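Local coordinates for protein peptide methionine sulfoxide reductase msrA/msrB (Neisseria meningitidis, PDB 3BQG) that reduces methionine S-sulfoxide in proteins back to methionine, probably through a catalytic cysteine that passes through a sulfenic acid, at residues 17-22 with 159-164. The protein carries 1 engineered substitution. Numbering follows the deposited sequence.
Sequences EAYFQR and RKADEP
Asp162 OD1 is gripped by two nitrogens of Arg22: NH1 donates to it over 2.8 Å in a nearly straight bond (160°), and NE over 3.3 Å in a more bent one. NH1 uses the syn lone pair of OD1, and NE approaches from the same syn side but is tilted out of the carboxylate plane. The oxygen sits at the edge of the guanidinium, almost in its plane, while the two flat groups are turned 52° against each other. The arginine chain bends at chi3, which turns NE toward the carboxylate. Arg159 CA lies over one face of the guanidinium. Arginine suits this exposed site because its long chain spans from the helix end to the turn and still offers two N-H groups side by side.

Beneath the ion pair the contact becomes apolar. Ala161 CB points at the helix and fits between Tyr19 and Arg22, 3.5 Å from Tyr19 CE1 and 4.0 Å from Arg22 CB; a methyl group is small enough to let the two backbones approach to 6.0 Å between the CA atoms of Tyr19 and Ala161. Tyr19 CG, anti to the backbone N (chi1 173°), carries the ring off the helix; its CD1/CE1 side meets Ala161, with CE1 3.4 Å from Ala161 CA, and Lys160 C lies at the ring edge. Its buried hydroxyl is satisfied by the carbonyl of Tyr74. Arg77, from the same helix 68-78, donates to the carbonyls of Lys160 and Glu163, tying the turn to that helix as well. Thus a 3-10 turn late in the modelled chain is packed against helix 14-21, the helix of a beta-alpha-beta crossover that joins parallel strands 3-10 and 26-34, with strand 54-62 between them, in the mixed alpha/beta fold of MsrA.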
loop_
_atom_site.group_PDB
_atom_site.type_symbol
_atom_site.label_atom_id
_atom_site.label_comp_id
_atom_site.label_asym_id
_atom_site.label_seq_id
_atom_site.Cartn_x
_atom_site.Cartn_y
_atom_site.Cartn_z
ATOM N N GLU A 17 -0.005 5.584 4.210
ATOM C CA GLU A 17 -0.984 5.414 5.277
ATOM C C GLU A 17 -1.754 6.715 5.477
ATOM O O GLU A 17 -2.985 6.723 5.509
ATOM C CB GLU A 17 -0.308 5.039 6.594
ATOM C CG GLU A 17 -1.276 5.093 7.777
ATOM C CD GLU A 17 -0.568 5.206 9.104
ATOM O OE1 GLU A 17 0.281 6.111 9.249
ATOM O OE2 GLU A 17 -0.859 4.393 10.006
ATOM N N ALA A 18 -1.013 7.809 5.610
ATOM C CA ALA A 18 -1.616 9.123 5.807
ATOM C C ALA A 18 -2.607 9.404 4.688
ATOM O O ALA A 18 -3.666 9.989 4.898
ATOM C CB ALA A 18 -0.529 10.189 5.823
ATOM N N TYR A 19 -2.240 8.980 3.487
ATOM C CA TYR A 19 -3.073 9.158 2.307
ATOM C C TYR A 19 -4.409 8.409 2.416
ATOM O O TYR A 19 -5.469 8.999 2.225
ATOM C CB TYR A 19 -2.291 8.683 1.075
ATOM C CG TYR A 19 -3.066 8.636 -0.219
ATOM C CD1 TYR A 19 -3.413 9.805 -0.900
ATOM C CD2 TYR A 19 -3.427 7.414 -0.783
ATOM C CE1 TYR A 19 -4.099 9.751 -2.116
ATOM C CE2 TYR A 19 -4.107 7.352 -1.991
ATOM C CZ TYR A 19 -4.440 8.519 -2.653
ATOM O OH TYR A 19 -5.102 8.443 -3.858
ATOM N N PHE A 20 -4.366 7.115 2.728
ATOM C CA PHE A 20 -5.603 6.342 2.816
ATOM C C PHE A 20 -6.529 6.719 3.975
ATOM O O PHE A 20 -7.740 6.530 3.888
ATOM C CB PHE A 20 -5.290 4.838 2.836
ATOM C CG PHE A 20 -5.217 4.234 1.460
ATOM C CD1 PHE A 20 -6.373 3.821 0.807
ATOM C CD2 PHE A 20 -4.005 4.166 0.782
ATOM C CE1 PHE A 20 -6.330 3.358 -0.512
ATOM C CE2 PHE A 20 -3.945 3.708 -0.538
ATOM C CZ PHE A 20 -5.114 3.300 -1.188
ATOM N N GLN A 21 -5.970 7.267 5.049
ATOM C CA GLN A 21 -6.779 7.675 6.197
ATOM C C GLN A 21 -7.708 8.841 5.861
ATOM O O GLN A 21 -8.782 8.971 6.448
ATOM C CB GLN A 21 -5.877 8.061 7.376
ATOM C CG GLN A 21 -5.301 6.875 8.133
ATOM C CD GLN A 21 -6.324 6.205 9.038
ATOM O OE1 GLN A 21 -7.468 5.981 8.645
ATOM N NE2 GLN A 21 -5.910 5.875 10.254
ATOM N N ARG A 22 -7.300 9.686 4.917
ATOM C CA ARG A 22 -8.111 10.840 4.521
ATOM C C ARG A 22 -9.307 10.492 3.642
ATOM O O ARG A 22 -10.166 11.338 3.399
ATOM C CB ARG A 22 -7.253 11.874 3.779
ATOM C CG ARG A 22 -6.290 12.654 4.656
ATOM C CD ARG A 22 -5.532 13.719 3.862
ATOM N NE ARG A 22 -6.426 14.691 3.233
ATOM C CZ ARG A 22 -6.277 16.010 3.327
ATOM N NH1 ARG A 22 -7.134 16.822 2.722
ATOM N NH2 ARG A 22 -5.276 16.518 4.032
ATOM N N ARG A 159 -2.742 15.339 -0.042
ATOM C CA ARG A 159 -3.890 16.160 -0.424
ATOM C C ARG A 159 -4.690 15.492 -1.542
ATOM O O ARG A 159 -5.920 15.561 -1.572
ATOM C CB ARG A 159 -3.427 17.526 -0.931
ATOM C CG ARG A 159 -2.476 18.287 -0.025
ATOM C CD ARG A 159 -1.975 19.531 -0.761
ATOM N NE ARG A 159 -1.103 20.437 -0.004
ATOM C CZ ARG A 159 -0.836 20.364 1.299
ATOM N NH1 ARG A 159 -0.030 21.265 1.854
ATOM N NH2 ARG A 159 -1.348 19.400 2.055
ATOM N N LYS A 160 -3.973 14.859 -2.467
ATOM C CA LYS A 160 -4.581 14.190 -3.611
ATOM C C LYS A 160 -5.656 13.168 -3.257
ATOM O O LYS A 160 -6.394 12.712 -4.128
ATOM C CB LYS A 160 -3.497 13.520 -4.451
ATOM C CG LYS A 160 -2.495 14.500 -5.037
ATOM C CD LYS A 160 -1.569 13.816 -6.032
ATOM C CE LYS A 160 -0.609 14.816 -6.672
ATOM N NZ LYS A 160 0.281 14.185 -7.689
ATOM N N ALA A 161 -5.750 12.804 -1.984
ATOM C CA ALA A 161 -6.758 11.838 -1.562
ATOM C C ALA A 161 -8.149 12.463 -1.630
ATOM O O ALA A 161 -9.152 11.756 -1.740
ATOM C CB ALA A 161 -6.469 11.358 -0.142
ATOM N N ASP A 162 -8.193 13.792 -1.577
ATOM C CA ASP A 162 -9.451 14.533 -1.607
ATOM C C ASP A 162 -10.135 14.542 -2.966
ATOM O O ASP A 162 -11.347 14.741 -3.052
ATOM C CB ASP A 162 -9.219 15.973 -1.148
ATOM C CG ASP A 162 -8.475 16.048 0.170
ATOM O OD1 ASP A 162 -8.851 15.320 1.114
ATOM O OD2 ASP A 162 -7.516 16.841 0.263
ATOM N N GLU A 163 -9.367 14.343 -4.029
ATOM C CA GLU A 163 -9.951 14.322 -5.360
ATOM C C GLU A 163 -10.946 13.174 -5.450
ATOM O O GLU A 163 -10.652 12.047 -5.046
ATOM C CB GLU A 163 -8.862 14.154 -6.420
ATOM C CG GLU A 163 -8.084 15.424 -6.716
ATOM C CD GLU A 163 -6.890 15.178 -7.617
ATOM O OE1 GLU A 163 -7.011 14.369 -8.563
ATOM O OE2 GLU A 163 -5.833 15.804 -7.385
ATOM N N PRO A 164 -12.149 13.451 -5.967
ATOM C CA PRO A 164 -13.175 12.417 -6.099
ATOM C C PRO A 164 -12.824 11.477 -7.244
ATOM O O PRO A 164 -12.176 11.887 -8.206
ATOM C CB PRO A 164 -14.431 13.228 -6.388
ATOM C CG PRO A 164 -13.890 14.347 -7.228
ATOM C CD PRO A 164 -12.644 14.747 -6.465
#